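Local coordinates for ribonuclease T2 (Homo sapiens, PDB 3T0O), which cleaves single-stranded RNA, preferentially between purine and uridine residues, and so helps innate immunity to sense microbial RNA, at residues E120-I132 against A142-V154. Numbering follows the deposited sequence.
Sequences ELDLNSVLLKLGI and ADFKDALARVYGV. With NAG (2-acetamido-2-deoxy-beta-D-glucopyranose), chain C.
Y152 reaches across from the last turn of helix 142-152 and gives its phenol hydrogen to the carbonyl of L121, OH to O 2.7 Å. That oxygen lies at the ring's edge, yet the OH stands above the carbonyl plane, 58° out of it. A tyrosine suits this place: its hydroxyl grips the backbone where helix 107-121 breaks at D122, while its ring packs against leucine and valine, the L121 side chain running across that of Y152 at about a right angle, with L121 CD2 3.9 Å from Y152 CE1. D122 in turn caps helix 123-129, its OD1 accepting from S125 N.

Farther along, branched aliphatic side chains pack closely. V126 splits its contacts: CG1, anti to the backbone N (chi1 165°), meets L148 CD2 at 3.5 Å, and CG2 turns to the Y152 hydroxyl. The small A147 lets L130 press in, L130 CD1 to A147 CB 3.4 Å, tighter than usual van der Waals contact. Beyond the Schellman turn at G131, I132 lays CG2 over one face of F144, a CH-pi contact 3.9 Å from the ring centroid.

L123, L148 and F144 also touch strand 171-180, so the arrangement is two helices whose directions differ by 115°, both lying on the central antiparallel sheet of the alpha/beta RNase T2 fold.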
loop_
_atom_site.group_PDB
_atom_site.type_symbol
_atom_site.label_atom_id
_atom_site.label_comp_id
_atom_site.label_asym_id
_atom_site.label_seq_id
_atom_site.Cartn_x
_atom_site.Cartn_y
_atom_site.Cartn_z
ATOM N N GLU A 120 3.339 -3.301 11.945
ATOM C CA GLU A 120 4.708 -3.577 12.329
ATOM C C GLU A 120 5.625 -2.684 11.508
ATOM O O GLU A 120 6.641 -2.157 12.022
ATOM C CB GLU A 120 5.037 -5.054 12.098
ATOM C CG GLU A 120 4.309 -5.934 13.098
ATOM C CD GLU A 120 4.545 -7.396 12.868
ATOM O OE1 GLU A 120 5.226 -7.794 11.896
ATOM O OE2 GLU A 120 4.046 -8.140 13.713
ATOM N N LEU A 121 5.304 -2.473 10.240
ATOM C CA LEU A 121 6.176 -1.617 9.498
ATOM C C LEU A 121 6.067 -0.155 9.936
ATOM O O LEU A 121 7.059 0.615 10.018
ATOM C CB LEU A 121 5.808 -1.694 8.021
ATOM C CG LEU A 121 6.173 -3.091 7.520
ATOM C CD1 LEU A 121 5.518 -3.230 6.121
ATOM C CD2 LEU A 121 7.715 -3.326 7.411
ATOM N N ASP A 122 4.814 0.242 10.289
ATOM C CA ASP A 122 4.553 1.624 10.699
ATOM C C ASP A 122 5.266 2.699 9.911
ATOM O O ASP A 122 5.992 3.531 10.462
ATOM C CB ASP A 122 4.698 1.797 12.193
ATOM C CG ASP A 122 3.909 3.050 12.695
ATOM O OD1 ASP A 122 3.301 3.758 11.849
ATOM O OD2 ASP A 122 3.954 3.215 13.927
ATOM N N LEU A 123 4.994 2.654 8.609
ATOM C CA LEU A 123 5.588 3.627 7.710
ATOM C C LEU A 123 5.254 5.057 8.078
ATOM O O LEU A 123 6.093 5.898 7.984
ATOM C CB LEU A 123 5.109 3.276 6.290
ATOM C CG LEU A 123 5.410 4.372 5.247
ATOM C CD1 LEU A 123 6.944 4.473 4.963
ATOM C CD2 LEU A 123 4.637 3.961 3.978
ATOM N N ASN A 124 4.057 5.286 8.565
ATOM C CA ASN A 124 3.677 6.607 8.988
ATOM C C ASN A 124 4.570 7.146 10.115
ATOM O O ASN A 124 5.057 8.298 10.007
ATOM C CB ASN A 124 2.255 6.608 9.405
ATOM C CG ASN A 124 1.374 6.580 8.227
ATOM O OD1 ASN A 124 1.323 7.590 7.518
ATOM N ND2 ASN A 124 0.630 5.485 8.034
ATOM N N SER A 125 4.814 6.345 11.137
ATOM C CA SER A 125 5.661 6.841 12.239
ATOM C C SER A 125 7.080 6.973 11.761
ATOM O O SER A 125 7.750 7.896 12.199
ATOM C CB SER A 125 5.615 5.916 13.453
ATOM O OG SER A 125 4.312 5.990 13.968
ATOM N N VAL A 126 7.522 6.070 10.911
ATOM C CA VAL A 126 8.889 6.118 10.405
ATOM C C VAL A 126 9.175 7.431 9.708
ATOM O O VAL A 126 10.181 8.126 10.027
ATOM C CB VAL A 126 9.125 4.946 9.519
ATOM C CG1 VAL A 126 10.348 5.077 8.687
ATOM C CG2 VAL A 126 9.181 3.713 10.398
ATOM N N LEU A 127 8.245 7.808 8.800
ATOM C CA LEU A 127 8.483 9.019 8.052
ATOM C C LEU A 127 8.488 10.212 8.991
ATOM O O LEU A 127 9.353 11.101 8.883
ATOM C CB LEU A 127 7.373 9.178 6.967
ATOM C CG LEU A 127 7.649 8.232 5.818
ATOM C CD1 LEU A 127 6.321 8.283 4.946
ATOM C CD2 LEU A 127 8.839 8.583 4.957
ATOM N N LEU A 128 7.476 10.281 9.870
ATOM C CA LEU A 128 7.393 11.457 10.736
ATOM C C LEU A 128 8.587 11.585 11.631
ATOM O O LEU A 128 9.045 12.706 11.834
ATOM C CB LEU A 128 6.095 11.439 11.536
ATOM C CG LEU A 128 4.890 11.648 10.638
ATOM C CD1 LEU A 128 3.609 11.302 11.450
ATOM C CD2 LEU A 128 4.873 13.059 9.999
ATOM N N LYS A 129 9.099 10.465 12.154
ATOM C CA LYS A 129 10.285 10.521 13.021
ATOM C C LYS A 129 11.493 11.012 12.272
ATOM O O LYS A 129 12.398 11.645 12.890
ATOM C CB LYS A 129 10.545 9.108 13.575
ATOM C CG LYS A 129 11.731 9.128 14.469
ATOM C CD LYS A 129 11.763 7.900 15.266
ATOM C CE LYS A 129 12.947 7.975 16.195
ATOM N NZ LYS A 129 12.875 6.799 17.043
ATOM N N LEU A 130 11.509 10.756 10.969
ATOM C CA LEU A 130 12.580 11.196 10.124
ATOM C C LEU A 130 12.403 12.669 9.751
ATOM O O LEU A 130 13.273 13.240 9.051
ATOM C CB LEU A 130 12.623 10.284 8.898
ATOM C CG LEU A 130 12.976 8.768 8.964
ATOM C CD1 LEU A 130 12.658 8.045 7.706
ATOM C CD2 LEU A 130 14.482 8.594 9.295
ATOM N N GLY A 131 11.283 13.285 10.131
ATOM C CA GLY A 131 11.027 14.685 9.739
ATOM C C GLY A 131 10.438 14.810 8.371
ATOM O O GLY A 131 10.338 15.946 7.817
ATOM N N ILE A 132 10.028 13.673 7.814
ATOM C CA ILE A 132 9.418 13.740 6.473
ATOM C C ILE A 132 7.927 13.789 6.597
ATOM O O ILE A 132 7.290 12.773 6.862
ATOM C CB ILE A 132 9.865 12.542 5.629
ATOM C CG1 ILE A 132 11.380 12.547 5.612
ATOM C CG2 ILE A 132 9.239 12.659 4.243
ATOM C CD1 ILE A 132 11.959 11.349 4.847
ATOM N N ALA A 142 15.372 11.200 -2.947
ATOM C CA ALA A 142 16.397 10.532 -2.098
ATOM C C ALA A 142 16.102 10.694 -0.628
ATOM O O ALA A 142 16.505 9.847 0.177
ATOM C CB ALA A 142 17.785 11.109 -2.417
ATOM N N ASP A 143 15.352 11.727 -0.267
ATOM C CA ASP A 143 15.016 11.854 1.171
ATOM C C ASP A 143 14.221 10.651 1.624
ATOM O O ASP A 143 14.504 10.061 2.706
ATOM C CB ASP A 143 14.187 13.117 1.429
ATOM C CG ASP A 143 14.957 14.374 1.144
ATOM O OD1 ASP A 143 16.237 14.392 1.246
ATOM O OD2 ASP A 143 14.285 15.386 0.830
ATOM N N PHE A 144 13.247 10.249 0.818
ATOM C CA PHE A 144 12.447 9.114 1.136
ATOM C C PHE A 144 13.263 7.841 0.963
ATOM O O PHE A 144 13.286 7.011 1.809
ATOM C CB PHE A 144 11.277 9.036 0.194
ATOM C CG PHE A 144 10.238 10.019 0.490
ATOM C CD1 PHE A 144 9.135 9.667 1.268
ATOM C CD2 PHE A 144 10.298 11.310 -0.099
ATOM C CE1 PHE A 144 8.177 10.605 1.497
ATOM C CE2 PHE A 144 9.308 12.243 0.126
ATOM C CZ PHE A 144 8.240 11.874 0.954
ATOM N N LYS A 145 13.928 7.697 -0.187
ATOM C CA LYS A 145 14.575 6.424 -0.439
ATOM C C LYS A 145 15.663 6.126 0.559
ATOM O O LYS A 145 15.740 5.000 1.118
ATOM C CB LYS A 145 15.080 6.388 -1.884
ATOM C CG LYS A 145 15.153 4.976 -2.350
ATOM C CD LYS A 145 15.486 4.906 -3.827
ATOM C CE LYS A 145 14.230 5.145 -4.658
ATOM N NZ LYS A 145 14.499 5.058 -6.133
ATOM N N ASP A 146 16.483 7.100 0.853
ATOM C CA ASP A 146 17.641 6.824 1.684
ATOM C C ASP A 146 17.203 6.639 3.114
ATOM O O ASP A 146 17.714 5.752 3.805
ATOM C CB ASP A 146 18.683 7.917 1.548
ATOM C CG ASP A 146 19.298 7.945 0.180
ATOM O OD1 ASP A 146 19.199 6.942 -0.575
ATOM O OD2 ASP A 146 19.879 8.976 -0.157
ATOM N N ALA A 147 16.256 7.417 3.557
ATOM C CA ALA A 147 15.819 7.291 4.947
ATOM C C ALA A 147 15.036 5.980 5.160
ATOM O O ALA A 147 15.271 5.319 6.179
ATOM C CB ALA A 147 15.067 8.515 5.350
ATOM N N LEU A 148 14.145 5.605 4.241
ATOM C CA LEU A 148 13.500 4.315 4.359
ATOM C C LEU A 148 14.458 3.148 4.232
ATOM O O LEU A 148 14.339 2.140 4.934
ATOM C CB LEU A 148 12.336 4.203 3.393
ATOM C CG LEU A 148 11.373 5.322 3.732
ATOM C CD1 LEU A 148 10.274 5.155 2.707
ATOM C CD2 LEU A 148 10.747 5.318 5.168
ATOM N N ALA A 149 15.481 3.261 3.396
ATOM C CA ALA A 149 16.465 2.208 3.364
ATOM C C ALA A 149 17.210 2.043 4.651
ATOM O O ALA A 149 17.532 0.916 5.045
ATOM C CB ALA A 149 17.403 2.467 2.180
ATOM N N ARG A 150 17.503 3.137 5.327
ATOM C CA ARG A 150 18.214 3.022 6.629
ATOM C C ARG A 150 17.304 2.369 7.649
ATOM O O ARG A 150 17.723 1.468 8.371
ATOM C CB ARG A 150 18.665 4.388 7.096
ATOM C CG ARG A 150 19.110 4.457 8.552
ATOM C CD ARG A 150 20.531 4.287 8.725
ATOM N NE ARG A 150 20.820 4.303 10.138
ATOM C CZ ARG A 150 21.919 4.830 10.683
ATOM N NH1 ARG A 150 22.842 5.433 9.925
ATOM N NH2 ARG A 150 22.076 4.777 12.008
ATOM N N VAL A 151 16.072 2.814 7.720
ATOM C CA VAL A 151 15.160 2.271 8.767
ATOM C C VAL A 151 14.787 0.833 8.517
ATOM O O VAL A 151 14.896 0.002 9.417
ATOM C CB VAL A 151 13.905 3.121 8.867
ATOM C CG1 VAL A 151 12.835 2.431 9.773
ATOM C CG2 VAL A 151 14.287 4.508 9.444
ATOM N N TYR A 152 14.401 0.513 7.272
ATOM C CA TYR A 152 13.986 -0.861 7.007
ATOM C C TYR A 152 15.081 -1.814 6.583
ATOM O O TYR A 152 14.864 -3.030 6.560
ATOM C CB TYR A 152 12.903 -0.853 5.919
ATOM C CG TYR A 152 11.645 -0.215 6.406
ATOM C CD1 TYR A 152 10.994 -0.704 7.512
ATOM C CD2 TYR A 152 11.139 0.886 5.805
ATOM C CE1 TYR A 152 9.793 -0.086 7.970
ATOM C CE2 TYR A 152 9.945 1.503 6.240
ATOM C CZ TYR A 152 9.313 1.019 7.322
ATOM O OH TYR A 152 8.145 1.608 7.710
ATOM N N GLY A 153 16.248 -1.282 6.262
ATOM C CA GLY A 153 17.360 -2.159 5.903
ATOM C C GLY A 153 17.239 -2.771 4.522
ATOM O O GLY A 153 18.065 -3.642 4.180
ATOM N N VAL A 154 16.291 -2.284 3.734
ATOM C CA VAL A 154 16.050 -2.753 2.407
ATOM C C VAL A 154 15.625 -1.562 1.577
ATOM O O VAL A 154 15.152 -0.576 2.113
ATOM C CB VAL A 154 14.928 -3.829 2.353
ATOM C CG1 VAL A 154 15.322 -5.097 3.094
ATOM C CG2 VAL A 154 13.586 -3.291 2.907
HETATM C C1 NAG C . 19.338 -4.758 0.422
HETATM C C2 NAG C . 20.078 -5.269 1.658
HETATM C C3 NAG C . 21.026 -4.195 2.252
HETATM C C4 NAG C . 21.828 -3.455 1.181
HETATM C C5 NAG C . 20.837 -2.939 0.145
HETATM C C6 NAG C . 21.399 -2.013 -0.924
HETATM C C7 NAG C . 18.837 -7.035 2.797
HETATM C C8 NAG C . 17.899 -7.460 3.885
HETATM N N2 NAG C . 19.151 -5.745 2.674
HETATM O O3 NAG C . 21.891 -4.763 3.209
HETATM O O4 NAG C . 22.628 -2.420 1.726
HETATM O O5 NAG C . 20.244 -4.089 -0.444
HETATM O O6 NAG C . 22.347 -2.717 -1.684
HETATM O O7 NAG C . 19.332 -7.886 2.040
#